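PDB 2IU5: HTH-type dhaKLM operon transcriptional activator DhaS from Lactococcus lactis, which activates transcription of the dhaKLM operon together with DhaQ in response to dihydroxyacetone, binding an inverted repeat that partly overlaps the -35 promoter sequence. Local coordinates for residues K20-L25 and H32-S37; K124-Q129 and F144-N149; Y80-E85 and Q173-L178. The protein carries 1 engineered substitution. All blocks are in the same frame, centred on the assembly; numbering follows the deposited sequence.

Contact 1: K20-L25 and H32-S37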
ATOM      1  N   LYS A  20      -1.989   9.165 -27.795  1.00 20.41           N
ATOM      2  CA  LYS A  20      -2.184  10.562 -27.398  1.00 21.51           C
ATOM      3  C   LYS A  20      -3.624  11.007 -27.636  1.00 21.51           C
ATOM      4  O   LYS A  20      -4.233  11.662 -26.783  1.00 21.99           O
ATOM      5  CB  LYS A  20      -1.201  11.487 -28.115  1.00 24.86           C
ATOM      6  CG  LYS A  20      -1.239  12.924 -27.629  1.00 29.30           C
ATOM      7  CD  LYS A  20      -1.070  12.964 -26.109  1.00 34.66           C
ATOM      8  CE  LYS A  20      -0.739  14.372 -25.587  1.00 38.88           C
ATOM      9  NZ  LYS A  20      -1.960  15.232 -25.592  1.00 41.17           N
ATOM     10  N   ALA A  21      -4.150  10.644 -28.800  1.00 20.01           N
ATOM     11  CA  ALA A  21      -5.553  10.919 -29.099  1.00 19.33           C
ATOM     12  C   ALA A  21      -6.501  10.339 -28.050  1.00 19.41           C
ATOM     13  O   ALA A  21      -7.407  11.027 -27.556  1.00 20.00           O
ATOM     14  CB  ALA A  21      -5.892  10.407 -30.484  1.00 20.20           C
ATOM     15  N   PHE A  22      -6.285   9.067 -27.712  1.00 18.82           N
ATOM     16  CA  PHE A  22      -7.112   8.421 -26.693  1.00 19.13           C
ATOM     17  C   PHE A  22      -6.997   9.130 -25.351  1.00 19.89           C
ATOM     18  O   PHE A  22      -8.003   9.401 -24.684  1.00 19.29           O
ATOM     19  CB  PHE A  22      -6.701   6.983 -26.563  1.00 20.47           C
ATOM     20  CG  PHE A  22      -7.554   6.196 -25.627  1.00 21.62           C
ATOM     21  CD1 PHE A  22      -8.915   6.091 -25.824  1.00 25.18           C
ATOM     22  CD2 PHE A  22      -6.980   5.551 -24.537  1.00 28.50           C
ATOM     23  CE1 PHE A  22      -9.724   5.349 -24.959  1.00 26.40           C
ATOM     24  CE2 PHE A  22      -7.776   4.809 -23.660  1.00 29.59           C
ATOM     25  CZ  PHE A  22      -9.151   4.710 -23.878  1.00 27.78           C
ATOM     26  N   LYS A  23      -5.762   9.434 -24.954  1.00 19.69           N
ATOM     27  CA  LYS A  23      -5.545  10.090 -23.642  1.00 20.15           C
ATOM     28  C   LYS A  23      -6.253  11.449 -23.630  1.00 20.93           C
ATOM     29  O   LYS A  23      -6.856  11.840 -22.624  1.00 22.75           O
ATOM     30  CB  LYS A  23      -4.058  10.197 -23.311  1.00 21.96           C
ATOM     31  CG  LYS A  23      -3.501   8.846 -22.901  1.00 23.91           C
ATOM     32  CD  LYS A  23      -2.067   8.930 -22.367  1.00 27.35           C
ATOM     33  CE  LYS A  23      -1.077   8.946 -23.498  1.00 31.96           C
ATOM     34  NZ  LYS A  23       0.330   9.133 -22.966  1.00 30.71           N
ATOM     35  N   ASP A  24      -6.187  12.180 -24.740  1.00 22.21           N
ATOM     36  CA  ASP A  24      -6.914  13.435 -24.886  1.00 21.82           C
ATOM     37  C   ASP A  24      -8.433  13.267 -24.729  1.00 21.46           C
ATOM     38  O   ASP A  24      -9.074  14.035 -23.996  1.00 21.58           O
ATOM     39  CB  ASP A  24      -6.568  14.107 -26.215  1.00 25.39           C
ATOM     40  CG  ASP A  24      -5.137  14.670 -26.246  1.00 29.54           C
ATOM     41  OD1 ASP A  24      -4.452  14.679 -25.194  1.00 33.00           O
ATOM     42  OD2 ASP A  24      -4.699  15.105 -27.337  1.00 33.62           O
ATOM     43  N   LEU A  25      -9.015  12.277 -25.400  1.00 19.12           N
ATOM     44  CA  LEU A  25     -10.458  12.043 -25.266  1.00 19.66           C
ATOM     45  C   LEU A  25     -10.847  11.622 -23.845  1.00 18.75           C
ATOM     46  O   LEU A  25     -11.924  11.972 -23.366  1.00 17.59           O
ATOM     47  CB  LEU A  25     -10.894  11.007 -26.300  1.00 19.93           C
ATOM     48  CG  LEU A  25     -10.800  11.528 -27.738  1.00 21.09           C
ATOM     49  CD1 LEU A  25     -10.687  10.385 -28.725  1.00 23.64           C
ATOM     50  CD2 LEU A  25     -11.978  12.420 -28.115  1.00 26.08           C
ATOM     51  N   HIS A  32     -16.123   4.367 -21.955  1.00 19.38           N
ATOM     52  CA  HIS A  32     -16.874   3.492 -22.844  1.00 19.38           C
ATOM     53  C   HIS A  32     -17.560   4.256 -23.964  1.00 20.62           C
ATOM     54  O   HIS A  32     -18.044   3.646 -24.908  1.00 20.71           O
ATOM     55  CB  HIS A  32     -17.938   2.701 -22.080  1.00 18.04           C
ATOM     56  CG  HIS A  32     -18.911   3.570 -21.340  1.00 18.27           C
ATOM     57  ND1 HIS A  32     -18.587   4.252 -20.185  1.00 18.87           N
ATOM     58  CD2 HIS A  32     -20.205   3.867 -21.609  1.00 20.14           C
ATOM     59  CE1 HIS A  32     -19.649   4.928 -19.774  1.00 19.92           C
ATOM     60  NE2 HIS A  32     -20.642   4.714 -20.620  1.00 19.40           N
ATOM     61  N   GLN A  33     -17.600   5.585 -23.863  1.00 19.78           N
ATOM     62  CA  GLN A  33     -18.205   6.418 -24.904  1.00 21.16           C
ATOM     63  C   GLN A  33     -17.179   6.933 -25.903  1.00 21.44           C
ATOM     64  O   GLN A  33     -17.497   7.772 -26.764  1.00 24.36           O
ATOM     65  CB  GLN A  33     -19.020   7.563 -24.276  1.00 21.93           C
ATOM     66  CG  GLN A  33     -20.257   7.021 -23.527  1.00 22.09           C
ATOM     67  CD  GLN A  33     -21.031   8.008 -22.676  1.00 24.79           C
ATOM     68  OE1 GLN A  33     -20.455   8.784 -21.904  1.00 29.19           O
ATOM     69  NE2 GLN A  33     -22.359   7.981 -22.806  1.00 27.10           N
ATOM     70  N   ILE A  34     -15.943   6.442 -25.801  1.00 19.22           N
ATOM     71  CA  ILE A  34     -14.916   6.717 -26.789  1.00 20.22           C
ATOM     72  C   ILE A  34     -14.765   5.551 -27.761  1.00 20.17           C
ATOM     73  O   ILE A  34     -14.265   4.497 -27.381  1.00 20.67           O
ATOM     74  CB  ILE A  34     -13.550   6.989 -26.097  1.00 18.80           C
ATOM     75  CG1 ILE A  34     -13.652   8.215 -25.196  1.00 20.45           C
ATOM     76  CG2 ILE A  34     -12.458   7.196 -27.139  1.00 21.54           C
ATOM     77  CD1 ILE A  34     -12.557   8.181 -24.150  1.00 17.98           C
ATOM     78  N   SER A  35     -15.195   5.726 -29.006  1.00 20.24           N
ATOM     79  CA  SER A  35     -15.084   4.621 -29.966  1.00 20.07           C
ATOM     80  C   SER A  35     -13.756   4.680 -30.698  1.00 19.77           C
ATOM     81  O   SER A  35     -13.063   5.692 -30.666  1.00 18.77           O
ATOM     82  CB  SER A  35     -16.191   4.744 -31.013  1.00 20.57           C
ATOM     83  OG  SER A  35     -16.023   5.972 -31.704  1.00 22.11           O
ATOM     84  N   VAL A  36     -13.383   3.591 -31.375  1.00 19.47           N
ATOM     85  CA  VAL A  36     -12.233   3.637 -32.266  1.00 19.92           C
ATOM     86  C   VAL A  36     -12.380   4.734 -33.320  1.00 20.39           C
ATOM     87  O   VAL A  36     -11.430   5.445 -33.645  1.00 19.87           O
ATOM     88  CB  VAL A  36     -11.979   2.282 -32.918  1.00 19.17           C
ATOM     89  CG1 VAL A  36     -10.948   2.410 -34.036  1.00 20.29           C
ATOM     90  CG2 VAL A  36     -11.481   1.299 -31.863  1.00 21.11           C
ATOM     91  N   SER A  37     -13.584   4.880 -33.864  1.00 20.05           N
ATOM     92  CA  SER A  37     -13.823   5.985 -34.787  1.00 22.00           C
ATOM     93  C   SER A  37     -13.438   7.328 -34.154  1.00 21.17           C
ATOM     94  O   SER A  37     -12.777   8.137 -34.806  1.00 20.52           O
ATOM     95  CB  SER A  37     -15.281   5.973 -35.212  1.00 21.82           C
ATOM     96  OG  SER A  37     -15.569   4.739 -35.852  1.00 23.33           O
TER

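Contact 2: K124-Q129 and F144-N149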
ATOM      1  N   LYS A 124      14.897   0.836  -9.649  1.00 19.27           N
ATOM      2  CA  LYS A 124      15.723   1.875 -10.313  1.00 20.12           C
ATOM      3  C   LYS A 124      16.467   2.773  -9.311  1.00 20.18           C
ATOM      4  O   LYS A 124      17.639   3.111  -9.525  1.00 20.51           O
ATOM      5  CB  LYS A 124      14.820   2.720 -11.219  1.00 23.18           C
ATOM      6  CG  LYS A 124      15.511   3.858 -11.979  1.00 23.90           C
ATOM      7  CD  LYS A 124      16.549   3.310 -12.915  1.00 26.96           C
ATOM      8  CE  LYS A 124      16.762   4.252 -14.105  1.00 30.09           C
ATOM      9  NZ  LYS A 124      17.423   5.499 -13.636  1.00 30.27           N
ATOM     10  N   VAL A 125      15.794   3.163  -8.231  1.00 18.33           N
ATOM     11  CA  VAL A 125      16.439   3.918  -7.151  1.00 19.68           C
ATOM     12  C   VAL A 125      17.657   3.178  -6.617  1.00 19.60           C
ATOM     13  O   VAL A 125      18.765   3.729  -6.506  1.00 18.41           O
ATOM     14  CB  VAL A 125      15.414   4.193  -6.022  1.00 19.36           C
ATOM     15  CG1 VAL A 125      16.089   4.845  -4.830  1.00 20.59           C
ATOM     16  CG2 VAL A 125      14.302   5.083  -6.544  1.00 19.68           C
ATOM     17  N   ILE A 126      17.456   1.907  -6.281  1.00 19.78           N
ATOM     18  CA  ILE A 126      18.555   1.083  -5.780  1.00 21.18           C
ATOM     19  C   ILE A 126      19.695   0.986  -6.800  1.00 19.77           C
ATOM     20  O   ILE A 126      20.843   1.217  -6.453  1.00 21.36           O
ATOM     21  CB  ILE A 126      18.024  -0.311  -5.441  1.00 23.19           C
ATOM     22  CG1 ILE A 126      17.014  -0.208  -4.292  1.00 24.81           C
ATOM     23  CG2 ILE A 126      19.169  -1.231  -5.085  1.00 23.20           C
ATOM     24  CD1 ILE A 126      17.601   0.233  -2.957  1.00 28.12           C
ATOM     25  N   PHE A 127      19.358   0.640  -8.042  1.00 20.34           N
ATOM     26  CA  PHE A 127      20.276   0.543  -9.203  1.00 20.64           C
ATOM     27  C   PHE A 127      21.125   1.812  -9.269  1.00 20.51           C
ATOM     28  O   PHE A 127      22.339   1.735  -9.338  1.00 20.92           O
ATOM     29  CB  PHE A 127      19.376   0.439 -10.449  1.00 23.36           C
ATOM     30  CG  PHE A 127      20.055   0.167 -11.781  1.00 24.71           C
ATOM     31  CD1 PHE A 127      20.666  -1.052 -12.057  1.00 26.35           C
ATOM     32  CD2 PHE A 127      20.061   1.142 -12.769  1.00 23.44           C
ATOM     33  CE1 PHE A 127      21.276  -1.276 -13.296  1.00 27.95           C
ATOM     34  CE2 PHE A 127      20.659   0.930 -13.996  1.00 26.58           C
ATOM     35  CZ  PHE A 127      21.270  -0.285 -14.262  1.00 24.89           C
ATOM     36  N   ASP A 128      20.461   2.972  -9.245  1.00 19.67           N
ATOM     37  CA  ASP A 128      21.183   4.235  -9.429  1.00 18.77           C
ATOM     38  C   ASP A 128      22.044   4.565  -8.214  1.00 18.22           C
ATOM     39  O   ASP A 128      23.155   5.063  -8.340  1.00 19.21           O
ATOM     40  CB  ASP A 128      20.217   5.399  -9.658  1.00 18.41           C
ATOM     41  CG  ASP A 128      19.598   5.411 -11.042  1.00 19.12           C
ATOM     42  OD1 ASP A 128      19.979   4.585 -11.899  1.00 23.63           O
ATOM     43  OD2 ASP A 128      18.700   6.254 -11.325  1.00 23.99           O
ATOM     44  N   GLN A 129      21.531   4.288  -7.021  1.00 18.26           N
ATOM     45  CA  GLN A 129      22.302   4.573  -5.822  1.00 17.17           C
ATOM     46  C   GLN A 129      23.588   3.757  -5.782  1.00 18.62           C
ATOM     47  O   GLN A 129      24.629   4.254  -5.395  1.00 18.36           O
ATOM     48  CB  GLN A 129      21.444   4.333  -4.582  1.00 18.22           C
ATOM     49  CG  GLN A 129      20.387   5.387  -4.323  1.00 18.91           C
ATOM     50  CD  GLN A 129      20.877   6.816  -4.173  1.00 17.63           C
ATOM     51  OE1 GLN A 129      20.202   7.738  -4.651  1.00 19.85           O
ATOM     52  NE2 GLN A 129      22.024   7.018  -3.526  1.00 19.78           N
ATOM     53  N   PHE A 144      13.334  -5.405   0.976  1.00 18.77           N
ATOM     54  CA  PHE A 144      12.407  -4.808   1.933  1.00 18.52           C
ATOM     55  C   PHE A 144      12.239  -3.320   1.686  1.00 18.65           C
ATOM     56  O   PHE A 144      11.113  -2.813   1.653  1.00 18.75           O
ATOM     57  CB  PHE A 144      12.881  -5.033   3.360  1.00 17.90           C
ATOM     58  CG  PHE A 144      11.890  -4.589   4.394  1.00 19.96           C
ATOM     59  CD1 PHE A 144      10.870  -5.435   4.803  1.00 21.74           C
ATOM     60  CD2 PHE A 144      11.982  -3.328   4.950  1.00 20.87           C
ATOM     61  CE1 PHE A 144       9.951  -5.028   5.759  1.00 22.16           C
ATOM     62  CE2 PHE A 144      11.057  -2.916   5.915  1.00 23.16           C
ATOM     63  CZ  PHE A 144      10.053  -3.773   6.307  1.00 19.94           C
ATOM     64  N   ILE A 145      13.344  -2.604   1.511  1.00 18.06           N
ATOM     65  CA  ILE A 145      13.256  -1.153   1.300  1.00 18.47           C
ATOM     66  C   ILE A 145      12.416  -0.857   0.050  1.00 18.38           C
ATOM     67  O   ILE A 145      11.592   0.080   0.005  1.00 18.32           O
ATOM     68  CB  ILE A 145      14.658  -0.497   1.220  1.00 20.54           C
ATOM     69  CG1 ILE A 145      14.500   1.016   1.032  1.00 25.06           C
ATOM     70  CG2 ILE A 145      15.412  -1.026   0.041  1.00 24.49           C
ATOM     71  CD1 ILE A 145      15.696   1.787   1.547  1.00 27.47           C
ATOM     72  N   CYS A 146      12.610  -1.659  -0.993  1.00 17.86           N
ATOM     73  CA  CYS A 146      11.835  -1.445  -2.213  1.00 20.04           C
ATOM     74  C   CYS A 146      10.348  -1.710  -2.010  1.00 18.61           C
ATOM     75  O   CYS A 146       9.505  -0.910  -2.420  1.00 20.28           O
ATOM     76  CB  CYS A 146      12.363  -2.346  -3.333  1.00 20.27           C
ATOM     77  SG  CYS A 146      14.014  -1.830  -3.901  1.00 28.16           S
ATOM     78  N   ARG A 147      10.018  -2.833  -1.383  1.00 18.88           N
ATOM     79  CA  ARG A 147       8.623  -3.187  -1.226  1.00 18.17           C
ATOM     80  C   ARG A 147       7.918  -2.220  -0.270  1.00 17.96           C
ATOM     81  O   ARG A 147       6.767  -1.829  -0.492  1.00 18.40           O
ATOM     82  CB  ARG A 147       8.488  -4.618  -0.764  1.00 18.96           C
ATOM     83  CG  ARG A 147       8.823  -5.563  -1.911  1.00 22.89           C
ATOM     84  CD  ARG A 147       8.559  -6.993  -1.469  1.00 24.40           C
ATOM     85  NE  ARG A 147       9.485  -7.357  -0.413  1.00 26.53           N
ATOM     86  CZ  ARG A 147       9.127  -7.619   0.838  1.00 28.73           C
ATOM     87  NH1 ARG A 147       7.848  -7.555   1.181  1.00 29.09           N
ATOM     88  NH2 ARG A 147      10.045  -7.945   1.736  1.00 28.93           N
ATOM     89  N   TYR A 148       8.636  -1.846   0.776  1.00 16.44           N
ATOM     90  CA  TYR A 148       8.086  -0.918   1.777  1.00 16.34           C
ATOM     91  C   TYR A 148       7.732   0.406   1.125  1.00 16.06           C
ATOM     92  O   TYR A 148       6.596   0.883   1.225  1.00 17.72           O
ATOM     93  CB  TYR A 148       9.131  -0.691   2.864  1.00 16.78           C
ATOM     94  CG  TYR A 148       8.733   0.113   4.104  1.00 16.97           C
ATOM     95  CD1 TYR A 148       8.300  -0.530   5.256  1.00 18.49           C
ATOM     96  CD2 TYR A 148       8.814   1.497   4.103  1.00 17.26           C
ATOM     97  CE1 TYR A 148       7.948   0.197   6.381  1.00 18.35           C
ATOM     98  CE2 TYR A 148       8.465   2.254   5.224  1.00 17.21           C
ATOM     99  CZ  TYR A 148       8.037   1.580   6.354  1.00 17.42           C
ATOM    100  OH  TYR A 148       7.683   2.290   7.483  1.00 18.50           O
ATOM    101  N   ASN A 149       8.701   1.020   0.459  1.00 16.52           N
ATOM    102  CA  ASN A 149       8.463   2.299  -0.184  1.00 16.63           C
ATOM    103  C   ASN A 149       7.534   2.258  -1.391  1.00 16.25           C
ATOM    104  O   ASN A 149       6.750   3.189  -1.590  1.00 18.38           O
ATOM    105  CB  ASN A 149       9.803   2.975  -0.457  1.00 18.29           C
ATOM    106  CG  ASN A 149      10.437   3.433   0.826  1.00 17.49           C
ATOM    107  OD1 ASN A 149      10.029   4.454   1.364  1.00 20.16           O
ATOM    108  ND2 ASN A 149      11.417   2.693   1.326  1.00 19.58           N
TER

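Contact 3: Y80-E85 and Q173-L178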
ATOM      1  N   TYR A  80      22.341   9.043 -13.373  1.00 22.56           N
ATOM      2  CA  TYR A  80      21.717   9.142 -12.053  1.00 22.27           C
ATOM      3  C   TYR A  80      20.385   9.832 -12.181  1.00 22.93           C
ATOM      4  O   TYR A  80      20.257  11.058 -12.074  1.00 24.48           O
ATOM      5  CB  TYR A  80      22.627   9.760 -10.975  1.00 23.53           C
ATOM      6  CG  TYR A  80      22.037   9.837  -9.568  1.00 24.64           C
ATOM      7  CD1 TYR A  80      22.169   8.782  -8.668  1.00 22.08           C
ATOM      8  CD2 TYR A  80      21.343  10.972  -9.138  1.00 25.91           C
ATOM      9  CE1 TYR A  80      21.628   8.851  -7.371  1.00 23.42           C
ATOM     10  CE2 TYR A  80      20.805  11.050  -7.861  1.00 24.94           C
ATOM     11  CZ  TYR A  80      20.948   9.989  -6.977  1.00 26.06           C
ATOM     12  OH  TYR A  80      20.408  10.085  -5.711  1.00 25.82           O
ATOM     13  N   GLY A  81      19.388   9.002 -12.420  1.00 20.04           N
ATOM     14  CA  GLY A  81      18.171   9.530 -12.952  1.00 19.55           C
ATOM     15  C   GLY A  81      16.955   9.439 -12.060  1.00 19.21           C
ATOM     16  O   GLY A  81      15.940  10.044 -12.393  1.00 18.92           O
ATOM     17  N   TRP A  82      17.003   8.711 -10.943  1.00 17.19           N
ATOM     18  CA  TRP A  82      15.740   8.367 -10.309  1.00 18.28           C
ATOM     19  C   TRP A  82      14.977   9.574  -9.784  1.00 17.20           C
ATOM     20  O   TRP A  82      13.743   9.565  -9.807  1.00 18.95           O
ATOM     21  CB  TRP A  82      15.870   7.296  -9.251  1.00 19.00           C
ATOM     22  CG  TRP A  82      16.455   7.690  -7.939  1.00 18.10           C
ATOM     23  CD1 TRP A  82      17.731   7.500  -7.562  1.00 18.23           C
ATOM     24  CD2 TRP A  82      15.788   8.331  -6.833  1.00 18.66           C
ATOM     25  NE1 TRP A  82      17.931   7.980  -6.275  1.00 17.51           N
ATOM     26  CE2 TRP A  82      16.749   8.492  -5.815  1.00 19.26           C
ATOM     27  CE3 TRP A  82      14.483   8.782  -6.611  1.00 18.74           C
ATOM     28  CZ2 TRP A  82      16.455   9.083  -4.589  1.00 19.27           C
ATOM     29  CZ3 TRP A  82      14.189   9.373  -5.373  1.00 19.44           C
ATOM     30  CH2 TRP A  82      15.174   9.514  -4.385  1.00 19.96           C
ATOM     31  N   GLN A  83      15.705  10.594  -9.321  1.00 17.56           N
ATOM     32  CA  GLN A  83      15.004  11.741  -8.748  1.00 17.37           C
ATOM     33  C   GLN A  83      14.274  12.472  -9.869  1.00 17.31           C
ATOM     34  O   GLN A  83      13.141  12.916  -9.677  1.00 17.71           O
ATOM     35  CB  GLN A  83      15.938  12.688  -7.987  1.00 16.45           C
ATOM     36  CG  GLN A  83      16.600  11.976  -6.811  1.00 18.31           C
ATOM     37  CD  GLN A  83      17.348  12.907  -5.898  1.00 21.60           C
ATOM     38  OE1 GLN A  83      16.945  14.058  -5.686  1.00 24.79           O
ATOM     39  NE2 GLN A  83      18.450  12.413  -5.348  1.00 22.52           N
ATOM     40  N   ASN A  84      14.909  12.594 -11.034  1.00 17.46           N
ATOM     41  CA  ASN A  84      14.239  13.221 -12.189  1.00 18.19           C
ATOM     42  C   ASN A  84      13.079  12.349 -12.672  1.00 19.20           C
ATOM     43  O   ASN A  84      12.012  12.839 -13.032  1.00 20.41           O
ATOM     44  CB  ASN A  84      15.265  13.456 -13.311  1.00 19.85           C
ATOM     45  CG  ASN A  84      16.299  14.507 -12.934  1.00 22.12           C
ATOM     46  OD1 ASN A  84      15.985  15.398 -12.152  1.00 29.50           O
ATOM     47  ND2 ASN A  84      17.523  14.416 -13.477  1.00 25.58           N
ATOM     48  N   GLU A  85      13.272  11.038 -12.681  1.00 19.07           N
ATOM     49  CA  GLU A  85      12.196  10.154 -13.121  1.00 18.97           C
ATOM     50  C   GLU A  85      10.974  10.202 -12.225  1.00 18.08           C
ATOM     51  O   GLU A  85       9.823  10.224 -12.698  1.00 20.96           O
ATOM     52  CB  GLU A  85      12.729   8.725 -13.237  1.00 19.58           C
ATOM     53  CG  GLU A  85      13.699   8.667 -14.394  1.00 22.01           C
ATOM     54  CD  GLU A  85      14.924   7.818 -14.125  1.00 27.35           C
ATOM     55  OE1 GLU A  85      14.910   7.040 -13.141  1.00 30.03           O
ATOM     56  OE2 GLU A  85      15.896   7.935 -14.905  1.00 29.79           O
ATOM     57  N   GLN A 173       8.785  15.901  -0.362  1.00 18.40           N
ATOM     58  CA  GLN A 173       8.682  15.045   0.826  1.00 18.09           C
ATOM     59  C   GLN A 173       9.034  13.593   0.501  1.00 17.71           C
ATOM     60  O   GLN A 173       9.704  12.923   1.292  1.00 18.91           O
ATOM     61  CB  GLN A 173       7.275  15.139   1.420  1.00 19.30           C
ATOM     62  CG  GLN A 173       7.002  16.489   2.070  1.00 21.59           C
ATOM     63  CD  GLN A 173       5.572  16.614   2.532  1.00 25.20           C
ATOM     64  OE1 GLN A 173       5.261  16.313   3.690  1.00 27.20           O
ATOM     65  NE2 GLN A 173       4.695  17.051   1.635  1.00 27.73           N
ATOM     66  N   ILE A 174       8.598  13.093  -0.653  1.00 17.41           N
ATOM     67  CA  ILE A 174       8.900  11.723  -0.998  1.00 18.65           C
ATOM     68  C   ILE A 174      10.401  11.552  -1.190  1.00 19.06           C
ATOM     69  O   ILE A 174      10.982  10.619  -0.651  1.00 19.34           O
ATOM     70  CB  ILE A 174       8.106  11.223  -2.220  1.00 20.10           C
ATOM     71  CG1 ILE A 174       6.606  11.207  -1.871  1.00 20.31           C
ATOM     72  CG2 ILE A 174       8.629   9.843  -2.648  1.00 19.14           C
ATOM     73  CD1 ILE A 174       5.691  11.152  -3.107  1.00 22.61           C
ATOM     74  N   VAL A 175      11.029  12.449  -1.953  1.00 18.45           N
ATOM     75  CA  VAL A 175      12.480  12.362  -2.165  1.00 17.92           C
ATOM     76  C   VAL A 175      13.235  12.375  -0.833  1.00 18.33           C
ATOM     77  O   VAL A 175      14.164  11.592  -0.615  1.00 19.70           O
ATOM     78  CB  VAL A 175      12.956  13.502  -3.091  1.00 18.78           C
ATOM     79  CG1 VAL A 175      14.487  13.528  -3.188  1.00 20.17           C
ATOM     80  CG2 VAL A 175      12.336  13.324  -4.457  1.00 19.95           C
ATOM     81  N   ASN A 176      12.839  13.265   0.066  1.00 17.49           N
ATOM     82  CA  ASN A 176      13.554  13.396   1.328  1.00 19.28           C
ATOM     83  C   ASN A 176      13.424  12.132   2.178  1.00 18.12           C
ATOM     84  O   ASN A 176      14.399  11.681   2.785  1.00 19.00           O
ATOM     85  CB  ASN A 176      13.091  14.649   2.066  1.00 21.39           C
ATOM     86  CG  ASN A 176      13.494  15.917   1.341  1.00 24.27           C
ATOM     87  OD1 ASN A 176      12.909  16.981   1.555  1.00 28.81           O
ATOM     88  ND2 ASN A 176      14.505  15.815   0.474  1.00 25.30           N
ATOM     89  N   LEU A 177      12.230  11.547   2.217  1.00 18.72           N
ATOM     90  CA  LEU A 177      12.047  10.336   2.998  1.00 17.76           C
ATOM     91  C   LEU A 177      12.848   9.183   2.380  1.00 18.06           C
ATOM     92  O   LEU A 177      13.399   8.336   3.089  1.00 18.39           O
ATOM     93  CB  LEU A 177      10.568   9.988   3.105  1.00 19.52           C
ATOM     94  CG  LEU A 177       9.653  10.998   3.814  1.00 20.14           C
ATOM     95  CD1 LEU A 177       8.247  10.382   3.834  1.00 23.08           C
ATOM     96  CD2 LEU A 177      10.088  11.286   5.238  1.00 21.73           C
ATOM     97  N   LEU A 178      12.915   9.145   1.051  1.00 18.36           N
ATOM     98  CA  LEU A 178      13.627   8.027   0.410  1.00 18.99           C
ATOM     99  C   LEU A 178      15.118   8.172   0.668  1.00 17.81           C
ATOM    100  O   LEU A 178      15.787   7.208   1.033  1.00 17.77           O
ATOM    101  CB  LEU A 178      13.380   8.015  -1.102  1.00 20.05           C
ATOM    102  CG  LEU A 178      11.985   7.578  -1.556  1.00 20.00           C
ATOM    103  CD1 LEU A 178      11.834   7.812  -3.069  1.00 22.80           C
ATOM    104  CD2 LEU A 178      11.689   6.110  -1.193  1.00 22.20           C
TER

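Contact 1: K20-L25 and H32-S37
In the TetR-type DNA-binding domain of DhaS, I34 plugs into the side of helix 13-28 between F22 and L25, just ahead of helix 36-43. No hydrogen bond crosses between the segments; the hold is apolar, and of the two branches of I34, CG2 mainly meets F22 and CD1 mainly L25, with L25 CD1 also reaching CG2. I34 CG2 lies in the plane of the F22 ring at the edge, 3.9 Å from F22 CD1, with the two side chains roughly at right angles. The other branch ends in I34 CD1, which sits 3.9 Å from L25 CB and equally near the L25 carbonyl carbon, packing against the backbone as well as the side chain. F22 has CG anti to the backbone N (chi1 -175°), and the ring end comes nearer to I34 than the start of the side chain.

Beyond the isoleucine the chain turns at once into its next helix. S35 is the N-cap, its OG accepting from the backbone N of D38, while the I34 carbonyl receives Q57 NE2. F22 also packs on I39 and on L60, L61 and I64, so its ring is shared between helix 13-28, helix 36-43 and helix 57-73, the helix that follows the helix-turn-helix. A hydrophobic residue at the entrance to the predicted helix-turn-helix, seated on the preceding helix, fits the helical DNA-binding domain of TetR-family regulators, where the first helix backs the helix-turn-helix.

Contact 2: K124-Q129 and F144-N149
I126 is the one residue of 124-129 that touches 144-149, at C146 and I145. The tight point is at C146, where SG comes within 3.4 Å of I126 CG1, close for sulfur against a methylene carbon. C146 sets SG anti to its carbonyl carbon (chi1 -69°), from where it meets the middle of the isoleucine chain. The end of that chain passes on to I145, and I126 CD1 rests 3.9 Å from I145 CG2 as the two side chains run at a slant to one another. All three residues are buried, yet only about 100 Å² is covered in all, and no hydrogen bond joins the segments.

The contact soon thins out on the same helices: V125, although its CB points toward 144-149, makes no contact with it. F127 is exposed, on the solvent side of its helix, and R147 is partly exposed. Polar groups are paired within each segment or beyond it, not across the contact. K124 NZ forms a salt bridge with D128 OD2 at 2.7 Å, on the side of that oxygen facing OD1, and a second one with E85. N149 ND2 donates to I145 O at 2.9 Å and also to Q181 OE1 of helix 171-183, while N149 N reaches I145 O from the opposite face of the carbonyl plane.

Helix 110-132 and helix 139-163 thus meet with helix 171-183 alongside, which V125 touches at I182 and N149 at L178; Y148 and N149 exchange hydrogen bonds with N149 and Y148 of the second subunit.

Contact 3: Y80-E85 and Q173-L178
Apolar contact between W82 and L178 joins the start of helix 82-95 to helix 171-183. L178 CD1 approaches W82 CZ3 to 3.6 Å and lies obliquely to the indole, the two side chains sliding past each other in opposite directions. The indole gets there because W82 places CG between its backbone N and carbonyl carbon (chi1 75°), which brings the six-membered ring nearer to the other helix than the start of the side chain suggests. V175 CG1 adds a looser touch, 4.2 Å from W82 CH2. Within its own helix, Q83 CG lies 3.5 Å above the plane of the W82 indole, over its centre.

This helix pairing belongs to the all-helical C-terminal domain of the TetR-like fold, the part that makes the dimer here; on 173-178, I174 and L178 pack on F144 and Y148 of the second subunit.

The mixed contact is that of the Q83 amide with V175, whose methyl CG1 stands 3.5 Å from Q83 OE1, the side chains crossing at about a right angle. Hydrogen bonds fix the amide and the indole N-H. Q83 NE2 donates to Y80 OH at 3.1 Å, with an angle of 146° at the hydrogen, and the hydroxyl lies close to the amide plane. Y80 OH and W82 NE1 both bond to Q129 OE1. With an alanine at Q83, Y80 OH would probably lose the amide donor, and a gap would open over the indole face and beside V175 CG1.

From the N terminus, contact 1 comes first and closes a short loop, with six residues between its segments, at the passage from helix 13-28 to helix 36-43, wholly within the DNA-binding domain. Later in the chain, contact 3 closes the longest loop, joining the start of helix 82-95 to helix 171-183 across 87 residues; contact 2 opens and closes inside that span, tying helix 110-132 to helix 139-163. Contacts 2 and 3 therefore nest, touch each other, and both reach the second subunit. Contact 1 stands apart: its centre is about 35 Å from that of contact 2 and 33 Å from that of contact 3.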